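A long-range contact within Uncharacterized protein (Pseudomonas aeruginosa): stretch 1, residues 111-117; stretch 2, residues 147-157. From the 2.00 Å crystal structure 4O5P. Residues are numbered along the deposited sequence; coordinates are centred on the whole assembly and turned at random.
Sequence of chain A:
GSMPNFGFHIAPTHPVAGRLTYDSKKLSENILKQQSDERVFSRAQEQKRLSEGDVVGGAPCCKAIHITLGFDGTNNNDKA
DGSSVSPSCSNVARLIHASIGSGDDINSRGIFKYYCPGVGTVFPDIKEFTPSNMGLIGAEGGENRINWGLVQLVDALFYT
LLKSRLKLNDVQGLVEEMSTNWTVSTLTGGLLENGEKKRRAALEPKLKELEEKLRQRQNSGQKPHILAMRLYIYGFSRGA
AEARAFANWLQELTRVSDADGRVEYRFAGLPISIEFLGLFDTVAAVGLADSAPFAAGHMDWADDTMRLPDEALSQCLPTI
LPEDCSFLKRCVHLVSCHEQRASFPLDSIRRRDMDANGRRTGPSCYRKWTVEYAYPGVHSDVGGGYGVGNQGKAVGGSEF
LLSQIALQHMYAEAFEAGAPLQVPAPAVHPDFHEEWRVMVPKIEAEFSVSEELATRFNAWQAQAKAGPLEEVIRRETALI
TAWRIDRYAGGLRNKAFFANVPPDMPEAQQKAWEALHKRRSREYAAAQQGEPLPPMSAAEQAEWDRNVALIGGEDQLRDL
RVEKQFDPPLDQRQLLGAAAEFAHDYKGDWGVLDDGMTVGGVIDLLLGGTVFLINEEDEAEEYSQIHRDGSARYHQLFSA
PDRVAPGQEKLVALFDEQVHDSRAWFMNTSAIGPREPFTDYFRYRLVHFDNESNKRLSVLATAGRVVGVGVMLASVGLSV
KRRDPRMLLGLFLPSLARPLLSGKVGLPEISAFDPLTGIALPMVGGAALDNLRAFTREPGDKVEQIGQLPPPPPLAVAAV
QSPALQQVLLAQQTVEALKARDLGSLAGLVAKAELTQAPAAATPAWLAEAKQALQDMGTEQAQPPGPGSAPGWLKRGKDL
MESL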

ATOM      1  N   ILE A 111      26.712  -0.508  -7.302  1.00 26.83           N
ATOM      2  CA  ILE A 111      25.597  -0.637  -6.381  1.00 25.41           C
ATOM      3  C   ILE A 111      24.891   0.706  -6.228  1.00 24.58           C
ATOM      4  O   ILE A 111      25.533   1.719  -5.922  1.00 24.24           O
ATOM      5  CB  ILE A 111      26.059  -1.162  -5.010  1.00 21.96           C
ATOM      6  CG1 ILE A 111      26.747  -2.515  -5.171  1.00 23.83           C
ATOM      7  CG2 ILE A 111      24.871  -1.299  -4.062  1.00 23.17           C
ATOM      8  CD1 ILE A 111      27.266  -3.087  -3.863  1.00 30.11           C
ATOM      9  N   PHE A 112      23.570   0.697  -6.442  1.00 21.20           N
ATOM     10  CA  PHE A 112      22.730   1.898  -6.396  1.00 21.82           C
ATOM     11  C   PHE A 112      21.533   1.642  -5.485  1.00 21.10           C
ATOM     12  O   PHE A 112      21.081   0.502  -5.364  1.00 19.84           O
ATOM     13  CB  PHE A 112      22.181   2.205  -7.794  1.00 21.44           C
ATOM     14  CG  PHE A 112      23.233   2.558  -8.796  1.00 22.47           C
ATOM     15  CD1 PHE A 112      23.937   1.566  -9.469  1.00 23.48           C
ATOM     16  CD2 PHE A 112      23.509   3.891  -9.080  1.00 22.27           C
ATOM     17  CE1 PHE A 112      24.925   1.907 -10.399  1.00 26.40           C
ATOM     18  CE2 PHE A 112      24.482   4.232 -10.002  1.00 27.73           C
ATOM     19  CZ  PHE A 112      25.193   3.246 -10.660  1.00 23.48           C
ATOM     20  N   LYS A 113      21.015   2.690  -4.848  1.00 23.06           N
ATOM     21  CA  LYS A 113      19.750   2.561  -4.115  1.00 21.15           C
ATOM     22  C   LYS A 113      18.851   3.775  -4.344  1.00 23.68           C
ATOM     23  O   LYS A 113      19.335   4.907  -4.528  1.00 21.25           O
ATOM     24  CB  LYS A 113      19.974   2.284  -2.617  1.00 19.57           C
ATOM     25  CG  LYS A 113      20.321   3.486  -1.759  1.00 22.48           C
ATOM     26  CD  LYS A 113      20.706   3.020  -0.354  1.00 23.38           C
ATOM     27  CE  LYS A 113      20.877   4.183   0.617  1.00 26.85           C
ATOM     28  NZ  LYS A 113      21.304   3.708   1.979  1.00 25.11           N
ATOM     29  N   TYR A 114      17.541   3.523  -4.358  1.00 19.40           N
ATOM     30  CA  TYR A 114      16.562   4.549  -4.657  1.00 19.91           C
ATOM     31  C   TYR A 114      15.384   4.425  -3.703  1.00 21.69           C
ATOM     32  O   TYR A 114      14.954   3.308  -3.375  1.00 20.21           O
ATOM     33  CB  TYR A 114      16.071   4.405  -6.097  1.00 21.58           C
ATOM     34  CG  TYR A 114      17.159   4.563  -7.139  1.00 20.64           C
ATOM     35  CD1 TYR A 114      17.551   5.820  -7.574  1.00 24.47           C
ATOM     36  CD2 TYR A 114      17.783   3.450  -7.696  1.00 21.22           C
ATOM     37  CE1 TYR A 114      18.540   5.974  -8.543  1.00 25.10           C
ATOM     38  CE2 TYR A 114      18.774   3.587  -8.652  1.00 22.52           C
ATOM     39  CZ  TYR A 114      19.148   4.855  -9.071  1.00 25.76           C
ATOM     40  OH  TYR A 114      20.125   4.995 -10.027  1.00 27.13           O
ATOM     41  N   TYR A 115      14.870   5.564  -3.252  1.00 15.29           N
ATOM     42  CA  TYR A 115      13.727   5.579  -2.343  1.00 18.34           C
ATOM     43  C   TYR A 115      12.580   6.334  -2.969  1.00 17.72           C
ATOM     44  O   TYR A 115      12.764   7.434  -3.480  1.00 19.64           O
ATOM     45  CB  TYR A 115      14.090   6.250  -1.008  1.00 18.13           C
ATOM     46  CG  TYR A 115      12.873   6.525  -0.144  1.00 18.92           C
ATOM     47  CD1 TYR A 115      12.293   5.516   0.625  1.00 19.23           C
ATOM     48  CD2 TYR A 115      12.283   7.787  -0.121  1.00 17.01           C
ATOM     49  CE1 TYR A 115      11.168   5.759   1.405  1.00 16.42           C
ATOM     50  CE2 TYR A 115      11.161   8.039   0.647  1.00 15.79           C
ATOM     51  CZ  TYR A 115      10.607   7.027   1.400  1.00 18.87           C
ATOM     52  OH  TYR A 115       9.504   7.284   2.176  1.00 16.53           O
ATOM     53  N   CYS A 116      11.389   5.758  -2.918  1.00 19.98           N
ATOM     54  CA  CYS A 116      10.209   6.449  -3.407  1.00 19.12           C
ATOM     55  C   CYS A 116       9.211   6.696  -2.256  1.00 18.87           C
ATOM     56  O   CYS A 116       8.725   5.742  -1.645  1.00 17.33           O
ATOM     57  CB  CYS A 116       9.572   5.618  -4.520  1.00 17.15           C
ATOM     58  SG  CYS A 116       8.096   6.336  -5.236  1.00 18.03           S
ATOM     59  N   PRO A 117       8.905   7.978  -1.962  1.00 14.21           N
ATOM     60  CA  PRO A 117       7.915   8.312  -0.926  1.00 17.55           C
ATOM     61  C   PRO A 117       6.541   7.736  -1.203  1.00 14.18           C
ATOM     62  O   PRO A 117       6.171   7.492  -2.354  1.00 14.70           O
ATOM     63  CB  PRO A 117       7.833   9.847  -0.975  1.00 17.90           C
ATOM     64  CG  PRO A 117       8.549  10.264  -2.230  1.00 18.95           C
ATOM     65  CD  PRO A 117       9.516   9.182  -2.562  1.00 19.03           C
ATOM     66  N   ASN A 147       6.371   4.485 -12.508  1.00 16.39           N
ATOM     67  CA  ASN A 147       7.138   4.936 -13.667  1.00 16.65           C
ATOM     68  C   ASN A 147       8.454   5.633 -13.313  1.00 18.14           C
ATOM     69  O   ASN A 147       9.465   5.462 -14.011  1.00 17.05           O
ATOM     70  CB  ASN A 147       6.256   5.767 -14.614  1.00 16.13           C
ATOM     71  CG  ASN A 147       5.253   4.897 -15.372  1.00 18.95           C
ATOM     72  OD1 ASN A 147       5.543   3.745 -15.672  1.00 18.76           O
ATOM     73  ND2 ASN A 147       4.062   5.437 -15.658  1.00 18.09           N
ATOM     74  N   TRP A 148       8.437   6.405 -12.228  1.00 14.02           N
ATOM     75  CA  TRP A 148       9.651   6.964 -11.642  1.00 16.82           C
ATOM     76  C   TRP A 148      10.619   5.823 -11.352  1.00 17.66           C
ATOM     77  O   TRP A 148      11.802   5.899 -11.684  1.00 19.43           O
ATOM     78  CB  TRP A 148       9.317   7.659 -10.314  1.00 20.62           C
ATOM     79  CG  TRP A 148      10.500   8.328  -9.663  1.00 17.52           C
ATOM     80  CD1 TRP A 148      10.986   9.577  -9.942  1.00 19.33           C
ATOM     81  CD2 TRP A 148      11.334   7.796  -8.624  1.00 19.63           C
ATOM     82  NE1 TRP A 148      12.072   9.852  -9.142  1.00 19.28           N
ATOM     83  CE2 TRP A 148      12.307   8.773  -8.324  1.00 21.82           C
ATOM     84  CE3 TRP A 148      11.368   6.582  -7.928  1.00 18.36           C
ATOM     85  CZ2 TRP A 148      13.299   8.573  -7.363  1.00 21.05           C
ATOM     86  CZ3 TRP A 148      12.350   6.388  -6.970  1.00 19.77           C
ATOM     87  CH2 TRP A 148      13.302   7.377  -6.697  1.00 19.74           C
ATOM     88  N   GLY A 149      10.091   4.765 -10.742  1.00 16.25           N
ATOM     89  CA  GLY A 149      10.876   3.577 -10.433  1.00 17.26           C
ATOM     90  C   GLY A 149      11.549   3.019 -11.667  1.00 19.76           C
ATOM     91  O   GLY A 149      12.768   2.805 -11.667  1.00 16.41           O
ATOM     92  N   LEU A 150      10.767   2.806 -12.728  1.00 19.38           N
ATOM     93  CA  LEU A 150      11.337   2.371 -14.004  1.00 18.29           C
ATOM     94  C   LEU A 150      12.465   3.298 -14.496  1.00 18.73           C
ATOM     95  O   LEU A 150      13.538   2.821 -14.869  1.00 17.44           O
ATOM     96  CB  LEU A 150      10.240   2.195 -15.061  1.00 17.59           C
ATOM     97  CG  LEU A 150       9.304   1.010 -14.795  1.00 17.10           C
ATOM     98  CD1 LEU A 150       8.072   1.047 -15.688  1.00 16.68           C
ATOM     99  CD2 LEU A 150      10.066  -0.307 -14.979  1.00 19.81           C
ATOM    100  N   VAL A 151      12.234   4.611 -14.442  1.00 19.48           N
ATOM    101  CA  VAL A 151      13.243   5.592 -14.852  1.00 17.94           C
ATOM    102  C   VAL A 151      14.545   5.454 -14.065  1.00 21.55           C
ATOM    103  O   VAL A 151      15.635   5.588 -14.637  1.00 21.29           O
ATOM    104  CB  VAL A 151      12.706   7.041 -14.745  1.00 19.36           C
ATOM    105  CG1 VAL A 151      13.799   8.063 -15.071  1.00 16.08           C
ATOM    106  CG2 VAL A 151      11.510   7.223 -15.664  1.00 20.29           C
ATOM    107  N   GLN A 152      14.444   5.164 -12.767  1.00 19.76           N
ATOM    108  CA  GLN A 152      15.643   5.055 -11.929  1.00 20.47           C
ATOM    109  C   GLN A 152      16.628   3.985 -12.399  1.00 22.57           C
ATOM    110  O   GLN A 152      17.839   4.095 -12.150  1.00 22.09           O
ATOM    111  CB  GLN A 152      15.271   4.808 -10.469  1.00 18.89           C
ATOM    112  CG  GLN A 152      14.453   5.923  -9.874  1.00 24.48           C
ATOM    113  CD  GLN A 152      14.951   7.285 -10.304  1.00 19.87           C
ATOM    114  OE1 GLN A 152      16.021   7.727  -9.887  1.00 25.87           O
ATOM    115  NE2 GLN A 152      14.189   7.948 -11.155  1.00 20.08           N
ATOM    116  N   LEU A 153      16.104   2.960 -13.067  1.00 20.10           N
ATOM    117  CA  LEU A 153      16.916   1.898 -13.640  1.00 21.28           C
ATOM    118  C   LEU A 153      17.735   2.463 -14.800  1.00 22.73           C
ATOM    119  O   LEU A 153      18.933   2.154 -14.976  1.00 22.81           O
ATOM    120  CB  LEU A 153      16.006   0.788 -14.165  1.00 20.19           C
ATOM    121  CG  LEU A 153      15.102  -0.001 -13.204  1.00 24.24           C
ATOM    122  CD1 LEU A 153      14.520  -1.196 -13.947  1.00 22.07           C
ATOM    123  CD2 LEU A 153      15.842  -0.462 -11.957  1.00 20.32           C
ATOM    124  N   VAL A 154      17.060   3.291 -15.593  1.00 20.02           N
ATOM    125  CA  VAL A 154      17.694   3.965 -16.706  1.00 20.56           C
ATOM    126  C   VAL A 154      18.824   4.821 -16.137  1.00 24.47           C
ATOM    127  O   VAL A 154      19.940   4.791 -16.654  1.00 25.01           O
ATOM    128  CB  VAL A 154      16.688   4.827 -17.508  1.00 21.55           C
ATOM    129  CG1 VAL A 154      17.422   5.779 -18.448  1.00 23.48           C
ATOM    130  CG2 VAL A 154      15.729   3.957 -18.300  1.00 18.89           C
ATOM    131  N   ASP A 155      18.529   5.550 -15.057  1.00 20.95           N
ATOM    132  CA  ASP A 155      19.502   6.401 -14.374  1.00 23.48           C
ATOM    133  C   ASP A 155      20.723   5.623 -13.898  1.00 24.27           C
ATOM    134  O   ASP A 155      21.848   6.068 -14.080  1.00 26.39           O
ATOM    135  CB  ASP A 155      18.849   7.107 -13.183  1.00 21.75           C
ATOM    136  CG  ASP A 155      19.793   8.081 -12.490  1.00 29.25           C
ATOM    137  OD1 ASP A 155      20.102   9.129 -13.087  1.00 32.95           O
ATOM    138  OD2 ASP A 155      20.225   7.813 -11.345  1.00 27.18           O
ATOM    139  N   ALA A 156      20.490   4.464 -13.287  1.00 23.18           N
ATOM    140  CA  ALA A 156      21.580   3.617 -12.815  1.00 25.80           C
ATOM    141  C   ALA A 156      22.505   3.198 -13.955  1.00 24.64           C
ATOM    142  O   ALA A 156      23.731   3.276 -13.819  1.00 26.03           O
ATOM    143  CB  ALA A 156      21.033   2.397 -12.079  1.00 21.19           C
ATOM    144  N   LEU A 157      21.926   2.761 -15.078  1.00 26.38           N
ATOM    145  CA  LEU A 157      22.768   2.378 -16.223  1.00 24.30           C
ATOM    146  C   LEU A 157      23.511   3.598 -16.774  1.00 28.49           C
ATOM    147  O   LEU A 157      24.709   3.540 -17.034  1.00 26.44           O
ATOM    148  CB  LEU A 157      21.928   1.720 -17.327  1.00 22.13           C
ATOM    149  CG  LEU A 157      22.662   0.926 -18.412  1.00 23.81           C
ATOM    150  CD1 LEU A 157      23.691  -0.018 -17.794  1.00 23.35           C
ATOM    151  CD2 LEU A 157      21.688   0.141 -19.278  1.00 23.81           C
TER

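The centre of this contact is apolar and largely aromatic. Tyr114 has more of its surface covered by the helix than any other strand residue, and one face of its ring rests on Gln152 CB. Gln152 CB sits 3.7 Å from the centroid of the Tyr114 ring, 8° off the ring normal. This is a CH-pi contact, with an aliphatic carbon set over the ring face. Ala156 does the same for Phe112: Ala156 CB is 4.0 Å from the centroid of the Phe112 ring, 12° off the normal. The methyl group of Ala156 also reaches the edge of the tyrosine ring, with Ala156 CB 4.3 Å from Tyr114 CE2. One small side chain thus touches two aromatic rings. The Phe112 ring continues past it to the helix backbone, where Phe112 CZ lies 3.5 Å from Ala156 O.

Trp148 extends the apolar surface toward the end of the strand. Its six-membered ring meets three consecutive strand residues at oblique angles. Trp148 CH2 is 4.1 Å from Tyr114 CB, and Trp148 CZ3 is 3.8 Å from Cys116 CB. Between these, Trp148 CH2 approaches the backbone at Tyr115 O, 3.3 Å away. The Tyr115 side chain itself starts away from the helix. Cys116 SG lies 5.0 Å from the centroid of the tryptophan six-membered ring, an oblique sulfur-aromatic contact.

The backbone arrangement explains this order. Strand 111-116 and helix 147-157 run roughly antiparallel, at 152°, and their axes approach to 9.7 Å. Phe112 therefore pairs with Ala156, Tyr114 with Gln152, and Cys116 with Gly149 in CA register. Phe112 and Tyr114 both point toward the helix, as expected for alternate residues of a strand. Trp148, Gln152, Asp155 and Ala156 point back toward the strand; Trp148, Gln152 and Ala156 are four residues apart, about one helical turn, and Asp155 lies beside Ala156. The two stretches bury 384 Å² in total.

The polar edge lies at the tip of Tyr114. Its hydroxyl donates a hydrogen bond to Asp155, with Tyr114 OH 3.1 Å from Asp155 OD2. The carboxylate oxygen lies near the plane of the ring, where the phenol hydrogen can reach it. The other carboxylate oxygen, Asp155 OD1, is hydrogen-bonded elsewhere in the structure. Ala156 N is 3.3 Å from Tyr114 OH, but the angle is poor; this amide instead bonds to Gln152 O at 2.9 Å within the helix. Gln152 also turns its amide back along the helix: Gln152 NE2 donates to Trp148 O at 3.2 Å, linking two residues that pack against the strand.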